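Local coordinates for TetR-like transcriptional regulator (Rhodococcus, PDB 3F1B), which probably binds regulatory DNA through an N-terminal helix-turn-helix domain and acts as a TetR-type transcription factor, at residues S36-A41 with I46-L51; E89-A94 with A138-S143; G100-H105 with R171-E176; S128-L133 with A164-A169; Q18-A23 with L53-K58. All coordinates share one frame; numbering follows the deposited sequence.

Contact 1: S36-A41 with I46-L51. With SO4 (sulfate ion), chain C.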
# COMPACT_ATOMS: atom_id res chain seq x y z
N SER A 36 -8.22 -20.61 -1.66
CA SER A 36 -8.94 -21.60 -0.88
C SER A 36 -7.98 -22.63 -0.36
O SER A 36 -6.89 -22.81 -0.91
CB SER A 36 -9.99 -22.30 -1.75
OG SER A 36 -9.41 -23.00 -2.84
N MSE A 37 -8.38 -23.30 0.71
CA MSE A 37 -7.58 -24.40 1.25
C MSE A 37 -7.45 -25.51 0.20
O MSE A 37 -6.42 -26.15 0.08
CB MSE A 37 -8.20 -24.90 2.56
CG MSE A 37 -8.08 -23.87 3.67
SE MSE A 37 -6.21 -23.54 4.10
CE MSE A 37 -6.13 -24.74 5.61
N ASP A 38 -8.51 -25.65 -0.59
CA ASP A 38 -8.55 -26.50 -1.75
C ASP A 38 -7.34 -26.28 -2.64
O ASP A 38 -6.56 -27.19 -2.90
CB ASP A 38 -9.77 -26.13 -2.58
CG ASP A 38 -10.95 -27.07 -2.37
OD1 ASP A 38 -10.78 -28.21 -1.86
OD2 ASP A 38 -12.08 -26.66 -2.75
N ALA A 39 -7.22 -25.06 -3.14
CA ALA A 39 -6.21 -24.73 -4.11
C ALA A 39 -4.81 -24.85 -3.51
O ALA A 39 -3.90 -25.39 -4.15
CB ALA A 39 -6.46 -23.35 -4.65
N ILE A 40 -4.62 -24.38 -2.28
CA ILE A 40 -3.33 -24.57 -1.59
C ILE A 40 -2.95 -26.05 -1.49
O ILE A 40 -1.83 -26.41 -1.85
CB ILE A 40 -3.25 -23.92 -0.19
CG1 ILE A 40 -3.32 -22.39 -0.28
CG2 ILE A 40 -1.96 -24.32 0.49
CD1 ILE A 40 -3.72 -21.71 1.04
N ALA A 41 -3.87 -26.90 -0.98
CA ALA A 41 -3.65 -28.39 -0.86
C ALA A 41 -3.22 -29.04 -2.17
O ALA A 41 -2.26 -29.81 -2.17
CB ALA A 41 -4.87 -29.11 -0.29
N ILE A 46 -0.52 -32.20 -1.42
CA ILE A 46 -0.79 -32.91 -0.19
C ILE A 46 -2.31 -33.02 -0.08
O ILE A 46 -3.04 -32.39 -0.85
CB ILE A 46 -0.09 -32.18 0.99
CG1 ILE A 46 0.63 -33.20 1.86
CG2 ILE A 46 -1.02 -31.25 1.78
CD1 ILE A 46 1.69 -33.97 1.12
N SER A 47 -2.79 -33.84 0.84
CA SER A 47 -4.22 -33.98 0.99
C SER A 47 -4.77 -32.75 1.75
O SER A 47 -4.03 -32.10 2.49
CB SER A 47 -4.55 -35.29 1.72
OG SER A 47 -5.24 -34.99 2.90
N LYS A 48 -6.05 -32.44 1.55
CA LYS A 48 -6.72 -31.33 2.22
C LYS A 48 -6.85 -31.62 3.75
O LYS A 48 -6.49 -30.76 4.57
CB LYS A 48 -8.07 -31.05 1.57
CG LYS A 48 -8.66 -29.70 1.89
CD LYS A 48 -9.90 -29.44 0.99
CE LYS A 48 -10.62 -28.10 1.32
NZ LYS A 48 -12.11 -28.15 0.97
N PRO A 49 -7.33 -32.83 4.12
CA PRO A 49 -7.27 -33.23 5.53
C PRO A 49 -5.88 -33.02 6.16
O PRO A 49 -5.80 -32.59 7.32
CB PRO A 49 -7.63 -34.73 5.49
CG PRO A 49 -8.42 -34.93 4.24
CD PRO A 49 -8.15 -33.75 3.31
N MSE A 50 -4.82 -33.34 5.41
CA MSE A 50 -3.45 -33.13 5.85
C MSE A 50 -3.18 -31.69 6.22
O MSE A 50 -2.73 -31.42 7.35
CB MSE A 50 -2.49 -33.51 4.74
CG MSE A 50 -1.85 -34.85 4.92
SE MSE A 50 -0.54 -34.66 6.36
CE MSE A 50 0.81 -33.66 5.33
N LEU A 51 -3.44 -30.78 5.28
CA LEU A 51 -3.29 -29.35 5.51
C LEU A 51 -3.93 -28.88 6.84
O LEU A 51 -3.31 -28.18 7.64
CB LEU A 51 -3.91 -28.58 4.33
CG LEU A 51 -3.14 -27.53 3.55
CD1 LEU A 51 -4.10 -26.54 2.99
CD2 LEU A 51 -2.09 -26.82 4.33
S SO4 C . -11.69 -23.96 1.30
O1 SO4 C . -11.02 -24.61 0.18
O2 SO4 C . -11.86 -25.00 2.32
O3 SO4 C . -10.90 -22.83 1.81
O4 SO4 C . -13.00 -23.46 0.88
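The carboxylate of Asp38 and the ammonium group of Lys48 meet over a face: Lys48 NZ stands above the carboxylate plane, 3.1 Å from OD1, in a salt bridge whose hydrogen bond is weak. On the same side of that plane sits a bound sulfate, its O1 3.5 Å from Asp38 CG. Lys48 gets there as an almost straight chain, CG anti to the backbone N (chi1 -163°), and NZ also makes a weak bond to sulfate O2. The anion itself rests on the start of helix 37-43, where Met37 N donates a hydrogen bond to O3 (2.8 Å) and Asp38 N one to O1 (2.8 Å). With an alanine in place of Lys48, the Asp38 carboxylate would probably lose its cationic mate, and the sulfate one positive neighbour. The ion probably comes from the crystallisation liquor, but an anion held at the amino end of a helix of the predicted helix-turn-helix, near a lysine, is consistent with a DNA phosphate site.

Below this polar end the packing is apolar. Leu51 CD1 touches the selenomethionine Met37 at CE (3.8 Å), with Ile40 CG2 and Ala41 CB close by. Ile46 N closes the turn with a 3.0 Å bond to Ala41 O. Each helix also starts with a serine N-cap: Ser36 OG accepts from Ala39 N, and Ser47 OG from Met50 N. Around this pair, Leu61 of helix 58-77 packs on Met37, Ile40 and Leu51, while helix 12-30 meets Ile46 through Arg15 and Met19.

Contact 2: E89-A94 with A138-S143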
# COMPACT_ATOMS: atom_id res chain seq x y z
N GLU A 89 25.57 4.22 4.67
CA GLU A 89 25.88 2.88 4.22
C GLU A 89 24.83 1.92 4.78
O GLU A 89 24.50 0.92 4.15
CB GLU A 89 27.29 2.49 4.62
CG GLU A 89 27.67 1.08 4.25
CD GLU A 89 27.65 0.82 2.75
OE1 GLU A 89 27.56 -0.38 2.39
OE2 GLU A 89 27.75 1.77 1.94
N GLN A 90 24.28 2.26 5.94
CA GLN A 90 23.16 1.49 6.47
C GLN A 90 21.93 1.59 5.59
O GLN A 90 21.38 0.58 5.19
CB GLN A 90 22.82 1.97 7.85
CG GLN A 90 23.89 1.67 8.83
CD GLN A 90 23.52 2.13 10.21
OE1 GLN A 90 23.78 1.43 11.20
NE2 GLN A 90 22.91 3.32 10.29
N LEU A 91 21.57 2.82 5.24
CA LEU A 91 20.51 3.12 4.26
C LEU A 91 20.76 2.45 2.90
O LEU A 91 19.91 1.69 2.41
CB LEU A 91 20.38 4.64 4.07
CG LEU A 91 19.04 5.24 3.57
CD1 LEU A 91 19.18 6.07 2.27
CD2 LEU A 91 17.93 4.25 3.45
N ARG A 92 21.92 2.70 2.30
CA ARG A 92 22.25 1.98 1.08
C ARG A 92 22.15 0.42 1.23
O ARG A 92 21.58 -0.26 0.34
CB ARG A 92 23.60 2.43 0.54
CG ARG A 92 24.12 1.63 -0.66
CD ARG A 92 25.46 2.28 -1.06
NE ARG A 92 26.72 1.49 -1.13
CZ ARG A 92 26.99 0.29 -0.60
NH1 ARG A 92 28.19 -0.25 -0.77
NH2 ARG A 92 26.09 -0.38 0.10
N ARG A 93 22.63 -0.14 2.35
CA ARG A 93 22.60 -1.61 2.46
C ARG A 93 21.21 -2.15 2.67
O ARG A 93 20.89 -3.27 2.23
CB ARG A 93 23.51 -2.11 3.55
CG ARG A 93 24.94 -1.86 3.24
CD ARG A 93 25.77 -2.62 4.25
NE ARG A 93 27.17 -2.52 3.90
CZ ARG A 93 28.16 -3.09 4.56
NH1 ARG A 93 27.89 -3.81 5.63
NH2 ARG A 93 29.40 -2.92 4.14
N ALA A 94 20.36 -1.35 3.32
CA ALA A 94 18.99 -1.72 3.58
C ALA A 94 18.19 -1.64 2.29
O ALA A 94 17.37 -2.51 2.02
CB ALA A 94 18.37 -0.81 4.65
N ALA A 138 13.82 7.22 10.06
CA ALA A 138 13.95 8.59 10.57
C ALA A 138 15.17 8.74 11.44
O ALA A 138 15.84 9.77 11.35
CB ALA A 138 12.73 8.98 11.36
N HIS A 139 15.42 7.76 12.30
CA HIS A 139 16.62 7.75 13.14
C HIS A 139 17.88 7.77 12.28
O HIS A 139 18.79 8.51 12.57
CB HIS A 139 16.72 6.51 14.02
CG HIS A 139 15.72 6.44 15.13
ND1 HIS A 139 15.51 5.27 15.86
CD2 HIS A 139 14.90 7.37 15.67
CE1 HIS A 139 14.60 5.50 16.80
NE2 HIS A 139 14.21 6.76 16.71
N LEU A 140 17.96 6.96 11.23
CA LEU A 140 19.20 7.02 10.47
C LEU A 140 19.31 8.29 9.63
O LEU A 140 20.42 8.81 9.43
CB LEU A 140 19.47 5.76 9.69
CG LEU A 140 18.82 5.56 8.35
CD1 LEU A 140 19.55 6.42 7.26
CD2 LEU A 140 18.95 4.07 8.07
N LEU A 141 18.18 8.80 9.15
CA LEU A 141 18.19 10.08 8.46
C LEU A 141 18.65 11.14 9.47
O LEU A 141 19.40 12.03 9.12
CB LEU A 141 16.83 10.43 7.82
CG LEU A 141 16.43 9.60 6.60
CD1 LEU A 141 15.05 10.01 6.15
CD2 LEU A 141 17.42 9.67 5.43
N GLU A 142 18.23 11.02 10.73
CA GLU A 142 18.71 11.94 11.76
C GLU A 142 20.20 11.71 12.06
O GLU A 142 21.01 12.65 12.01
CB GLU A 142 17.88 11.83 13.03
CG GLU A 142 18.01 13.07 13.94
CD GLU A 142 16.68 13.52 14.54
OE1 GLU A 142 15.68 12.76 14.45
OE2 GLU A 142 16.63 14.64 15.11
N SER A 143 20.54 10.45 12.32
CA SER A 143 21.91 9.94 12.42
C SER A 143 22.82 10.42 11.28
O SER A 143 24.04 10.37 11.39
CB SER A 143 21.89 8.40 12.48
OG SER A 143 23.01 7.86 13.17
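Leu91 and Leu140 touch where helix 87-104 passes helix 126-143 in the all-helical C-terminal domain of the TetR fold. The contact is small and apolar. Leu140 CD1 lies 3.7 Å from Leu91 CB and 3.9 Å from Leu91 CG, and the two side chains cross at about a right angle, so that one methyl of Leu140 bears on the root of Leu91 and not on its branches. The torsion of Leu140 explains the approach: CG stands between the backbone N and the carbonyl carbon (chi1 83°), which turns the isobutyl group across to the other helix. Gln90 adds a looser flank, its NE2 4.3 Å from Leu140 CB, and no hydrogen bond joins the two segments.

Further out, other helices hold the leucines in place. Leu91 also packs on Leu161 of helix 153-173 and on Ala190 and Trp191 of helix 179-196; Leu141, one residue after Leu140, rests on Ile157 and the same Trp191. The contact is thus the edge of a larger hydrophobic layer.

On helix 87-104 itself, Glu89 ties together two arginines of the next turn in a salt-bridge network. OE1 lies 2.7 Å from Arg92 NH2 and takes a 2.6 Å hydrogen bond from Arg93 NE on its anti lone pair, OE1 lying 20° out of the plane of the Arg93 guanidinium. The other oxygen, OE2, sits 3.0 Å above the centre of the Arg92 guanidinium plane.

Contact 3: G100-H105 with R171-E176; sequences GFVGKH and RVAGGE. With SO4 (sulfate ion), chain D.
Val102 and Ala173 carry the apolar part of this contact between the ends of helix 87-104 and helix 153-173. One methyl does most of the touching: Val102 CG1 lies 3.4 Å from Ala173 CB and 3.9 Å from Val172 CG1. Its place follows from the valine's first torsion, with CG1 anti to the backbone N (chi1 152°). Val172 CG1 also comes to 4.0 Å from Gly103 N. The backbones run close here, Gly103 CA and Ala173 CA being 4.7 Å apart. Trp109 of helix 106-115 packs on both Val102 and Ala173 and extends the same apolar patch.

Backbone bonds end the second helix. Gly175, at positive phi, closes a Schellman motif in which Glu176 N reaches back to Arg171 O and Gly175 N to Val172 O, the latter at 2.8 Å.

Polar interactions with a sulfate, probably from the crystallisation liquor, lie away from the helix-helix face. His105 NE2 gives a 3.1 Å hydrogen bond to its O2, with an angle of 138° at the hydrogen, and Lys104 NZ approaches the same ring edge in the plane of the imidazole. The very short distances modelled between Lys104 and the ion are doubtful.

With no hydrogen bond or charge pair between the two segments, the union of the helix ends relies on shape and hydrophobic burial, and the groups that meet the sulfate lie on another side of helix 87-104.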
# COMPACT_ATOMS: atom_id res chain seq x y z
N GLY A 100 16.78 -6.29 -3.41
CA GLY A 100 17.27 -7.60 -3.91
C GLY A 100 16.34 -8.73 -3.49
O GLY A 100 16.06 -9.66 -4.28
N PHE A 101 15.79 -8.64 -2.28
CA PHE A 101 14.82 -9.63 -1.80
C PHE A 101 13.49 -9.64 -2.62
O PHE A 101 12.91 -10.69 -2.93
CB PHE A 101 14.52 -9.37 -0.35
CG PHE A 101 13.28 -10.09 0.15
CD1 PHE A 101 13.37 -11.40 0.63
CD2 PHE A 101 12.03 -9.47 0.13
CE1 PHE A 101 12.23 -12.05 1.08
CE2 PHE A 101 10.89 -10.16 0.59
CZ PHE A 101 11.01 -11.44 1.06
N VAL A 102 13.01 -8.46 -2.95
CA VAL A 102 11.77 -8.32 -3.67
C VAL A 102 11.99 -8.92 -5.08
O VAL A 102 11.15 -9.63 -5.61
CB VAL A 102 11.43 -6.83 -3.71
CG1 VAL A 102 10.61 -6.49 -4.92
CG2 VAL A 102 10.77 -6.41 -2.39
N GLY A 103 13.14 -8.63 -5.64
CA GLY A 103 13.46 -9.04 -6.96
C GLY A 103 13.48 -10.53 -7.07
O GLY A 103 13.01 -11.07 -8.08
N LYS A 104 13.97 -11.20 -6.03
CA LYS A 104 14.04 -12.69 -5.99
C LYS A 104 12.80 -13.37 -5.42
O LYS A 104 12.57 -14.53 -5.68
CB LYS A 104 15.25 -13.17 -5.19
CG LYS A 104 16.58 -12.70 -5.73
CD LYS A 104 17.77 -13.14 -4.85
CE LYS A 104 18.03 -12.18 -3.68
NZ LYS A 104 17.18 -12.44 -2.46
N HIS A 105 12.03 -12.68 -4.61
CA HIS A 105 10.96 -13.33 -3.88
C HIS A 105 9.70 -12.49 -4.08
O HIS A 105 9.04 -12.06 -3.13
CB HIS A 105 11.38 -13.54 -2.41
CG HIS A 105 12.76 -14.14 -2.25
ND1 HIS A 105 12.97 -15.49 -2.05
CD2 HIS A 105 13.99 -13.59 -2.32
CE1 HIS A 105 14.27 -15.74 -1.99
NE2 HIS A 105 14.92 -14.60 -2.15
N ARG A 171 7.55 -2.31 -8.64
CA ARG A 171 8.08 -2.35 -9.98
C ARG A 171 9.35 -3.23 -10.08
O ARG A 171 9.53 -3.90 -11.08
CB ARG A 171 8.35 -0.94 -10.50
CG ARG A 171 7.09 -0.12 -10.67
CD ARG A 171 6.28 -0.54 -11.87
NE ARG A 171 4.87 -0.18 -11.67
CZ ARG A 171 4.16 0.70 -12.41
NH1 ARG A 171 4.69 1.35 -13.45
NH2 ARG A 171 2.89 0.91 -12.09
N VAL A 172 10.22 -3.21 -9.08
CA VAL A 172 11.30 -4.16 -9.00
C VAL A 172 10.75 -5.61 -9.00
O VAL A 172 11.13 -6.40 -9.85
CB VAL A 172 12.23 -3.89 -7.78
CG1 VAL A 172 13.12 -5.07 -7.49
CG2 VAL A 172 13.04 -2.63 -8.01
N ALA A 173 9.82 -5.96 -8.12
CA ALA A 173 9.23 -7.32 -8.13
C ALA A 173 8.69 -7.69 -9.50
O ALA A 173 8.72 -8.84 -9.88
CB ALA A 173 8.12 -7.44 -7.10
N GLY A 174 8.19 -6.73 -10.25
CA GLY A 174 7.57 -7.03 -11.56
C GLY A 174 8.58 -6.99 -12.68
O GLY A 174 8.22 -7.15 -13.84
N GLY A 175 9.84 -6.73 -12.30
CA GLY A 175 11.00 -6.76 -13.21
C GLY A 175 11.08 -5.58 -14.17
O GLY A 175 11.80 -5.63 -15.17
N GLU A 176 10.32 -4.54 -13.87
CA GLU A 176 10.32 -3.37 -14.70
C GLU A 176 11.47 -2.47 -14.33
O GLU A 176 11.87 -1.66 -15.13
CB GLU A 176 8.99 -2.64 -14.58
CG GLU A 176 7.84 -3.43 -15.22
CD GLU A 176 6.51 -3.16 -14.52
OE1 GLU A 176 5.74 -2.28 -15.01
OE2 GLU A 176 6.24 -3.81 -13.47
S SO4 D . 18.64 -15.10 -1.65
O1 SO4 D . 19.70 -16.03 -1.26
O2 SO4 D . 17.78 -15.73 -2.66
O3 SO4 D . 17.80 -14.77 -0.49
O4 SO4 D . 19.29 -13.90 -2.17

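Contact 4: S128-L133 with A164-A169. With SO4 (sulfate ion), chain B.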
# COMPACT_ATOMS: atom_id res chain seq x y z
N SER A 128 2.48 -2.26 12.06
CA SER A 128 3.42 -2.07 13.16
C SER A 128 4.86 -2.36 12.70
O SER A 128 5.77 -1.63 13.10
CB SER A 128 3.02 -2.83 14.40
OG SER A 128 2.18 -2.02 15.22
N SER A 129 5.07 -3.36 11.85
CA SER A 129 6.39 -3.56 11.22
C SER A 129 6.77 -2.36 10.37
O SER A 129 7.86 -1.80 10.54
CB SER A 129 6.46 -4.82 10.36
OG SER A 129 6.66 -5.97 11.16
N ARG A 130 5.87 -1.95 9.47
CA ARG A 130 6.06 -0.78 8.63
C ARG A 130 6.40 0.46 9.42
O ARG A 130 7.25 1.25 9.02
CB ARG A 130 4.79 -0.45 7.92
CG ARG A 130 4.98 0.49 6.77
CD ARG A 130 3.97 0.06 5.75
NE ARG A 130 3.80 1.03 4.70
CZ ARG A 130 3.40 2.29 4.89
NH1 ARG A 130 3.14 2.73 6.12
NH2 ARG A 130 3.24 3.08 3.84
N ASP A 131 5.69 0.64 10.53
CA ASP A 131 5.89 1.81 11.35
C ASP A 131 7.22 1.77 12.06
O ASP A 131 7.89 2.77 12.16
CB ASP A 131 4.79 1.90 12.36
CG ASP A 131 3.60 2.59 11.80
OD1 ASP A 131 2.54 1.95 11.67
OD2 ASP A 131 3.77 3.78 11.44
N ARG A 132 7.58 0.59 12.53
CA ARG A 132 8.86 0.40 13.12
C ARG A 132 9.91 0.72 12.05
O ARG A 132 10.88 1.44 12.33
CB ARG A 132 8.99 -1.03 13.70
CG ARG A 132 10.38 -1.36 14.28
CD ARG A 132 10.90 -0.24 15.20
NE ARG A 132 12.26 -0.48 15.68
CZ ARG A 132 12.89 0.30 16.57
NH1 ARG A 132 12.33 1.41 17.06
NH2 ARG A 132 14.12 -0.02 16.96
N LEU A 133 9.72 0.24 10.82
CA LEU A 133 10.65 0.52 9.72
C LEU A 133 10.75 2.02 9.45
O LEU A 133 11.86 2.54 9.29
CB LEU A 133 10.24 -0.19 8.43
CG LEU A 133 10.44 -1.68 8.32
CD1 LEU A 133 9.87 -2.24 7.02
CD2 LEU A 133 11.90 -2.00 8.43
N ALA A 164 7.86 5.59 -0.99
CA ALA A 164 8.51 5.53 -2.30
C ALA A 164 9.15 4.15 -2.56
O ALA A 164 8.99 3.60 -3.62
CB ALA A 164 9.54 6.68 -2.44
N GLY A 165 9.81 3.60 -1.55
CA GLY A 165 10.43 2.30 -1.58
C GLY A 165 9.43 1.19 -1.80
O GLY A 165 9.72 0.20 -2.53
N GLU A 166 8.24 1.36 -1.21
CA GLU A 166 7.19 0.35 -1.36
C GLU A 166 6.73 0.34 -2.77
O GLU A 166 6.66 -0.73 -3.35
CB GLU A 166 6.01 0.67 -0.49
CG GLU A 166 6.27 0.35 0.95
CD GLU A 166 5.16 0.81 1.85
OE1 GLU A 166 4.74 1.98 1.78
OE2 GLU A 166 4.70 0.03 2.66
N ALA A 167 6.46 1.51 -3.36
CA ALA A 167 5.92 1.51 -4.70
C ALA A 167 6.98 1.08 -5.71
O ALA A 167 6.66 0.49 -6.73
CB ALA A 167 5.37 2.89 -5.07
N VAL A 168 8.23 1.38 -5.42
CA VAL A 168 9.34 1.08 -6.34
C VAL A 168 9.64 -0.44 -6.29
O VAL A 168 9.78 -1.08 -7.32
CB VAL A 168 10.59 1.98 -6.04
CG1 VAL A 168 11.86 1.39 -6.66
CG2 VAL A 168 10.37 3.41 -6.60
N ALA A 169 9.70 -0.98 -5.07
CA ALA A 169 9.75 -2.38 -4.82
C ALA A 169 8.74 -3.09 -5.72
O ALA A 169 9.13 -4.03 -6.40
CB ALA A 169 9.47 -2.67 -3.36
S SO4 B . 15.85 2.45 18.15
O1 SO4 B . 15.85 3.53 19.12
O2 SO4 B . 15.75 1.17 18.87
O3 SO4 B . 14.71 2.64 17.26
O4 SO4 B . 17.08 2.49 17.34
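Arg130 and Glu166 form a buried salt bridge, and ionic bonding is nearly all that joins these two segments, the CA atoms of Arg130 and Glu166, the nearest pair, being 10.1 Å apart. The guanidinium presents its NE and NH2 side to the carboxylate, one nitrogen to each oxygen. NH2 gives a 2.8 Å hydrogen bond to OE1, on the syn lone pair of that oxygen. NE is also bonded to OE2, modelled at 2.4 Å, a length too short to trust at this resolution. The two flat groups are twisted 38° against each other and do not form a coplanar pair. To bridge the gap, Arg130 sets CG anti to its own amide nitrogen (chi1 -164°) and bends at the next bond, while Glu166 extends beyond CG to meet it at about a right angle. A methionine at the Arg130 position would probably leave the buried Glu166 carboxylate without the cation that balances it.

A second ionic group points elsewhere: Arg132 NH2 donates a hydrogen bond to sulfate O2 (2.8 Å), and NH1 and NH2 both make weak bonds to O3. That ion probably comes from the crystallisation liquor. Arg132 NH1 is also paired with Glu135.

Met117 lies against both residues of the bridge and Tyr113 of helix 106-115 against Glu166, while Arg130 NH1 has a weak bond to Gln127. The second subunit brings its own Tyr113 onto Arg130 and its Arg171 to Asp131 in a salt bridge, and its Ala160 and Gly163 pack on Ala164, Ala167 and Val168, placing the bridge beside the dimer interface.

Contact 5: Q18-A23 with L53-K58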
# COMPACT_ATOMS: atom_id res chain seq x y z
N GLN A 18 7.13 -27.02 2.32
CA GLN A 18 6.38 -27.30 1.11
C GLN A 18 4.98 -26.69 1.13
O GLN A 18 4.49 -26.22 0.09
CB GLN A 18 6.27 -28.78 0.89
CG GLN A 18 7.46 -29.38 0.27
CD GLN A 18 7.28 -30.87 0.10
OE1 GLN A 18 6.15 -31.39 0.17
NE2 GLN A 18 8.38 -31.58 -0.12
N MSE A 19 4.35 -26.70 2.30
CA MSE A 19 3.00 -26.16 2.47
C MSE A 19 3.00 -24.65 2.42
O MSE A 19 2.08 -24.05 1.91
CB MSE A 19 2.42 -26.58 3.82
CG MSE A 19 1.79 -27.94 3.81
SE MSE A 19 1.37 -28.63 5.60
CE MSE A 19 0.12 -30.01 5.03
N LEU A 20 4.02 -24.03 2.98
CA LEU A 20 4.12 -22.59 3.02
C LEU A 20 4.49 -22.00 1.65
O LEU A 20 3.97 -20.95 1.24
CB LEU A 20 5.05 -22.15 4.16
CG LEU A 20 4.51 -22.40 5.61
CD1 LEU A 20 5.59 -22.26 6.65
CD2 LEU A 20 3.34 -21.53 6.02
N ASP A 21 5.34 -22.70 0.90
CA ASP A 21 5.69 -22.29 -0.46
C ASP A 21 4.47 -22.28 -1.37
O ASP A 21 4.32 -21.42 -2.25
CB ASP A 21 6.71 -23.25 -1.07
CG ASP A 21 8.07 -23.11 -0.46
OD1 ASP A 21 8.96 -23.91 -0.79
OD2 ASP A 21 8.27 -22.20 0.36
N ALA A 22 3.62 -23.27 -1.19
CA ALA A 22 2.43 -23.42 -2.01
C ALA A 22 1.35 -22.40 -1.62
O ALA A 22 0.56 -21.98 -2.46
CB ALA A 22 1.89 -24.82 -1.85
N ALA A 23 1.32 -22.03 -0.34
CA ALA A 23 0.35 -21.08 0.19
C ALA A 23 0.74 -19.73 -0.33
O ALA A 23 -0.13 -18.92 -0.67
CB ALA A 23 0.39 -21.06 1.70
N LEU A 53 -4.63 -30.55 9.47
CA LEU A 53 -3.88 -31.06 10.63
C LEU A 53 -2.63 -30.22 10.96
O LEU A 53 -2.06 -30.37 12.03
CB LEU A 53 -3.54 -32.58 10.52
CG LEU A 53 -4.66 -33.62 10.42
CD1 LEU A 53 -4.10 -34.98 10.18
CD2 LEU A 53 -5.49 -33.63 11.69
N TYR A 54 -2.21 -29.35 10.04
CA TYR A 54 -1.09 -28.44 10.31
C TYR A 54 -1.63 -27.06 10.53
O TYR A 54 -1.15 -26.36 11.43
CB TYR A 54 -0.02 -28.42 9.20
CG TYR A 54 0.80 -29.66 9.17
CD1 TYR A 54 2.05 -29.73 9.81
CD2 TYR A 54 0.31 -30.81 8.53
CE1 TYR A 54 2.80 -30.95 9.78
CE2 TYR A 54 1.03 -32.03 8.51
CZ TYR A 54 2.26 -32.09 9.12
OH TYR A 54 2.92 -33.31 9.04
N TYR A 55 -2.61 -26.64 9.74
CA TYR A 55 -3.08 -25.26 9.85
C TYR A 55 -4.47 -25.07 10.39
O TYR A 55 -4.65 -24.34 11.39
CB TYR A 55 -2.74 -24.43 8.60
CG TYR A 55 -1.25 -24.35 8.48
CD1 TYR A 55 -0.51 -23.47 9.31
CD2 TYR A 55 -0.54 -25.23 7.65
CE1 TYR A 55 0.88 -23.43 9.27
CE2 TYR A 55 0.86 -25.21 7.61
CZ TYR A 55 1.55 -24.28 8.42
OH TYR A 55 2.93 -24.22 8.37
N GLY A 56 -5.47 -25.73 9.83
CA GLY A 56 -6.72 -25.74 10.58
C GLY A 56 -7.69 -24.68 10.12
O GLY A 56 -8.90 -24.87 10.26
N SER A 57 -7.16 -23.58 9.56
CA SER A 57 -7.97 -22.61 8.84
C SER A 57 -7.11 -21.83 7.87
O SER A 57 -5.88 -21.74 8.04
CB SER A 57 -8.61 -21.65 9.81
OG SER A 57 -7.62 -20.80 10.32
N LYS A 58 -7.78 -21.24 6.88
CA LYS A 58 -7.14 -20.44 5.83
C LYS A 58 -6.30 -19.32 6.40
O LYS A 58 -5.19 -19.09 5.95
CB LYS A 58 -8.15 -19.87 4.84
CG LYS A 58 -7.55 -19.39 3.54
CD LYS A 58 -8.19 -18.11 3.02
CE LYS A 58 -9.64 -18.27 2.51
NZ LYS A 58 -10.21 -16.96 1.93
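Close to the tyrosines that meet Met19 and Leu20, Lys58 NZ is gripped by two carbonyl oxygens, those of Phe32 and His33, which ties the segment to the loop that follows helix 12-30. The hydroxyl of Tyr55 lies against Leu20, 3.6 Å from CD2 and 3.7 Å from CG, and makes a weak hydrogen bond to Glu16, one turn earlier on helix 12-30. Its oxygen therefore lies against aliphatic carbon yet keeps a polar partner. No hydrogen bond passes between the two segments themselves.

The rest is a pair of Met-aromatic contacts made by the selenomethionine Met19, whose chain runs out straight from CG between two consecutive tyrosines. Its selenium is 4.2 Å from the centroid of the Tyr54 ring, 32° off the normal, and so approaches that ring obliquely; the terminal CE follows at 3.6 Å from Tyr54 CD2. Tyr55 receives the same selenium differently, at the rim of its ring, 5.3 Å from the centroid and 80° off the normal, with CE2 the nearest ring atom at 4.0 Å. One flexible, polarisable side chain thus meets two rings in two orientations, and Met19 and Tyr54 cross at about a right angle.

After Tyr55 the chain turns at Gly56, which has positive phi, and Ser57 caps the next helix, its OG bonded to Glu60 N. Through Met19 and Leu20, helix 12-30 packs against the end of helix 48-54, predicted to belong to the helix-turn-helix, while Leu61 and Ala64 of helix 58-77 rest on Tyr55 and Ala64 also on Leu20.

The five contacts fall into two groups. Contacts 1 and 5, with centres about 7 Å apart, share helix 48-54 within the predicted DNA-binding domain: Met19 CE lies 3.5 Å from Leu51 CA, so helix 12-30 backs the helix-turn-helix pair, and the sulfate of contact 1 lies at that motif. Contacts 2, 3 and 4 belong to the C-terminal domain, where contacts 3 and 4 share helix 153-173 and touch at Val102 CG1 and Ala169 O, 3.2 Å apart; contact 4 also lies beside the dimer interface. Contact 2 is about 43 Å from contact 1 between centres. Contact 3 comes within about 9 Å of contact 5 at the nearest atoms, the closest approach between the groups.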